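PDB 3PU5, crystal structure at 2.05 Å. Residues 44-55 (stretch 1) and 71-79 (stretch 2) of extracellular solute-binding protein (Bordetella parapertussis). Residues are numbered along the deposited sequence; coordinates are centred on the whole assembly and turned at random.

Stretch 1, residues 44-55: NPAHALKILSSR
Stretch 2, residues 71-79: YRLIRAKKL

Two nearly parallel helical segments of one chain pack here without a single hydrogen bond between them. The first stretch is helical from Asn-44 through Leu-52; residues 71-75 are the last part of another helix that begins earlier in the chain. Their axes run in the same sense, 17° apart, and approach to 9.8 Å. The register is set by Leu-52 and Leu-73, whose CA atoms lie 6.7 Å apart, and the contact buries 447 Å², both sides summed.

The backbone hydrogen bonds described here are made within each stretch. In the first helix, i to i+4 bonds run from Ala-48 N to Asn-44 O (3.0 Å) through Ser-53 N to Leu-49 O (2.7 Å). Ser-53, chi1 m, also returns its OG to Leu-49 O at 2.6 Å, a common way for serine to satisfy its hydroxyl on a helix. Ser-54 then turns to an extended phi/psi of -62/144. In the second stretch Arg-75 N bonds Tyr-71 O at 3.0 Å, while the bond from Ala-76 N to Arg-72 O, also 3.0 Å, is weak. Ala-76 is the first residue to leave helical phi/psi (-99/10); Lys-77 follows with positive phi (59/43), and Lys-78 (-100/1) bonds back from its N to Leu-73 O at 3.0 Å.

Apolar side chains make the close packing. Leu-73 (m, t) points its CA-to-CB bond sideways, but its branched end reaches the first helix: CD1 lies 3.6 Å from Ile-51 CG2, and CD2 lies 3.8 Å from Leu-52 CG. Ile-51 (m, t) points toward the second stretch and is buried. Leu-52, with chi1 at -109° between wells and chi2 t, also places CD2 3.8 Å from Ala-76 CB, an ordinary van der Waals contact between methyl groups.

Arg-72 (m, t, p, with chi4 at -175°) is a knob in a hole formed by Pro-45, Ala-48, Leu-49 and Leu-52. Its flat guanidinium can lie against hydrocarbon while keeping polar edges: Ala-48 CB covers one face, 4.0 Å from NH1, and Leu-52 CD1 approaches NH2 obliquely at 3.7 Å. Pro-45 O is 3.5 Å from NH1, near but not hydrogen-bonded; NH1 finds its partner just outside these stretches.

Lys-78 (m, m, t, t) contributes its aliphatic chain, with CB 4.2 Å from Ile-51 CG2 and CE 3.8 Å from Leu-52 O. Its length carries the amine toward Ser-54, whose O is 4.4 Å from NZ, too far for a hydrogen bond.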

# COMPACT_ATOMS: atom_id res chain seq x y z
N ASN A 44 -4.40 -13.36 2.15
CA ASN A 44 -3.36 -13.06 3.12
C ASN A 44 -3.44 -13.96 4.36
O ASN A 44 -2.45 -14.56 4.73
CB ASN A 44 -3.39 -11.58 3.51
CG ASN A 44 -3.17 -10.66 2.31
OD1 ASN A 44 -2.60 -11.07 1.30
ND2 ASN A 44 -3.63 -9.41 2.43
N PRO A 45 -4.63 -14.06 4.99
CA PRO A 45 -4.81 -14.88 6.19
C PRO A 45 -4.55 -16.37 5.96
O PRO A 45 -4.01 -17.02 6.85
CB PRO A 45 -6.29 -14.70 6.54
CG PRO A 45 -6.70 -13.46 5.86
CD PRO A 45 -5.83 -13.27 4.67
N ALA A 46 -4.95 -16.89 4.80
CA ALA A 46 -4.76 -18.30 4.48
C ALA A 46 -3.29 -18.63 4.27
O ALA A 46 -2.78 -19.63 4.79
CB ALA A 46 -5.57 -18.69 3.25
N HIS A 47 -2.60 -17.80 3.50
CA HIS A 47 -1.17 -17.98 3.29
C HIS A 47 -0.41 -17.95 4.62
O HIS A 47 0.39 -18.83 4.90
CB HIS A 47 -0.61 -16.90 2.36
CG HIS A 47 -0.80 -17.20 0.91
ND1 HIS A 47 -1.07 -16.22 -0.03
CD2 HIS A 47 -0.75 -18.37 0.23
CE1 HIS A 47 -1.17 -16.78 -1.23
NE2 HIS A 47 -0.98 -18.08 -1.10
N ALA A 48 -0.67 -16.93 5.44
CA ALA A 48 0.00 -16.80 6.73
C ALA A 48 -0.26 -18.00 7.62
O ALA A 48 0.67 -18.55 8.21
CB ALA A 48 -0.40 -15.53 7.42
N LEU A 49 -1.52 -18.41 7.75
CA LEU A 49 -1.82 -19.56 8.61
C LEU A 49 -1.13 -20.83 8.11
O LEU A 49 -0.60 -21.63 8.90
CB LEU A 49 -3.33 -19.79 8.75
CG LEU A 49 -3.68 -20.95 9.71
CD1 LEU A 49 -3.12 -20.68 11.10
CD2 LEU A 49 -5.18 -21.21 9.77
N LYS A 50 -1.11 -21.00 6.79
CA LYS A 50 -0.46 -22.17 6.22
C LYS A 50 1.02 -22.19 6.57
O LYS A 50 1.56 -23.23 6.94
CB LYS A 50 -0.64 -22.23 4.71
CG LYS A 50 -0.06 -23.48 4.09
CD LYS A 50 -0.82 -23.84 2.83
CE LYS A 50 -0.25 -25.08 2.15
NZ LYS A 50 -1.02 -25.34 0.91
N ILE A 51 1.67 -21.04 6.46
CA ILE A 51 3.08 -20.94 6.83
C ILE A 51 3.26 -21.11 8.33
O ILE A 51 4.19 -21.78 8.78
CB ILE A 51 3.70 -19.60 6.40
CG1 ILE A 51 3.80 -19.52 4.87
CG2 ILE A 51 5.08 -19.44 7.03
CD1 ILE A 51 3.91 -18.09 4.35
N LEU A 52 2.38 -20.49 9.10
CA LEU A 52 2.38 -20.66 10.55
C LEU A 52 2.30 -22.13 10.95
O LEU A 52 3.04 -22.59 11.82
CB LEU A 52 1.19 -19.91 11.15
CG LEU A 52 1.52 -18.65 11.93
CD1 LEU A 52 0.29 -17.75 12.02
CD2 LEU A 52 2.04 -19.04 13.31
N SER A 53 1.38 -22.84 10.31
CA SER A 53 1.04 -24.22 10.68
C SER A 53 2.09 -25.22 10.25
O SER A 53 2.10 -26.36 10.70
CB SER A 53 -0.28 -24.62 10.03
OG SER A 53 -1.30 -23.69 10.33
N SER A 54 2.98 -24.79 9.36
CA SER A 54 3.87 -25.73 8.71
C SER A 54 4.80 -26.45 9.68
O SER A 54 5.26 -25.87 10.67
CB SER A 54 4.69 -25.04 7.62
OG SER A 54 5.57 -25.97 7.01
N ARG A 55 5.06 -27.71 9.38
CA ARG A 55 6.03 -28.50 10.10
C ARG A 55 6.95 -29.16 9.08
O ARG A 55 6.50 -29.63 8.03
CB ARG A 55 5.33 -29.56 10.95
N TYR A 71 2.74 -9.61 9.67
CA TYR A 71 3.17 -9.29 11.02
C TYR A 71 2.97 -10.50 11.93
O TYR A 71 3.67 -10.66 12.91
CB TYR A 71 2.42 -8.07 11.57
CG TYR A 71 3.21 -7.33 12.64
CD1 TYR A 71 2.90 -7.48 13.99
CD2 TYR A 71 4.26 -6.49 12.29
CE1 TYR A 71 3.62 -6.82 14.97
CE2 TYR A 71 4.99 -5.82 13.26
CZ TYR A 71 4.66 -5.99 14.60
OH TYR A 71 5.39 -5.32 15.57
N ARG A 72 2.03 -11.38 11.58
CA ARG A 72 1.83 -12.61 12.33
C ARG A 72 3.08 -13.49 12.26
O ARG A 72 3.52 -14.06 13.27
CB ARG A 72 0.62 -13.39 11.80
CG ARG A 72 -0.71 -12.69 11.96
CD ARG A 72 -1.79 -13.34 11.10
NE ARG A 72 -2.13 -14.68 11.56
CZ ARG A 72 -2.97 -15.49 10.93
NH1 ARG A 72 -3.56 -15.10 9.80
NH2 ARG A 72 -3.24 -16.70 11.42
N LEU A 73 3.64 -13.61 11.06
CA LEU A 73 4.80 -14.44 10.82
C LEU A 73 6.04 -13.85 11.45
O LEU A 73 6.95 -14.56 11.86
CB LEU A 73 5.02 -14.61 9.33
CG LEU A 73 3.96 -15.46 8.66
CD1 LEU A 73 4.46 -15.92 7.31
CD2 LEU A 73 3.66 -16.63 9.56
N ILE A 74 6.08 -12.52 11.51
CA ILE A 74 7.14 -11.83 12.23
C ILE A 74 7.12 -12.19 13.70
O ILE A 74 8.15 -12.54 14.28
CB ILE A 74 6.99 -10.31 12.12
CG1 ILE A 74 7.47 -9.84 10.75
CG2 ILE A 74 7.81 -9.61 13.20
CD1 ILE A 74 8.95 -10.03 10.57
N ARG A 75 5.94 -12.10 14.30
CA ARG A 75 5.76 -12.39 15.72
C ARG A 75 6.06 -13.86 16.05
O ARG A 75 6.47 -14.17 17.17
CB ARG A 75 4.34 -12.04 16.15
CG ARG A 75 4.02 -10.55 16.05
CD ARG A 75 4.96 -9.74 16.93
NE ARG A 75 4.85 -10.13 18.33
CZ ARG A 75 5.44 -9.49 19.34
NH1 ARG A 75 6.18 -8.41 19.10
NH2 ARG A 75 5.29 -9.93 20.59
N ALA A 76 5.85 -14.75 15.08
CA ALA A 76 6.07 -16.18 15.29
C ALA A 76 7.42 -16.68 14.77
O ALA A 76 7.65 -17.89 14.71
CB ALA A 76 4.93 -16.98 14.68
N LYS A 77 8.30 -15.76 14.38
CA LYS A 77 9.67 -16.09 13.96
C LYS A 77 9.73 -17.06 12.77
O LYS A 77 10.55 -18.00 12.75
CB LYS A 77 10.47 -16.68 15.13
CG LYS A 77 10.20 -16.02 16.48
CD LYS A 77 10.60 -14.55 16.51
CE LYS A 77 10.36 -13.96 17.91
NZ LYS A 77 10.70 -12.50 18.00
N LYS A 78 8.89 -16.82 11.76
CA LYS A 78 8.83 -17.74 10.62
C LYS A 78 9.61 -17.25 9.40
O LYS A 78 9.66 -17.93 8.37
CB LYS A 78 7.38 -18.04 10.25
CG LYS A 78 6.62 -18.84 11.31
CD LYS A 78 7.19 -20.25 11.40
CE LYS A 78 6.43 -21.09 12.40
NZ LYS A 78 7.16 -22.38 12.64
N LEU A 79 10.25 -16.09 9.51
CA LEU A 79 10.91 -15.48 8.37
C LEU A 79 12.42 -15.42 8.59
O LEU A 79 12.87 -15.17 9.70
CB LEU A 79 10.37 -14.07 8.17
CG LEU A 79 8.84 -13.99 8.09
CD1 LEU A 79 8.38 -12.53 7.96
CD2 LEU A 79 8.36 -14.82 6.92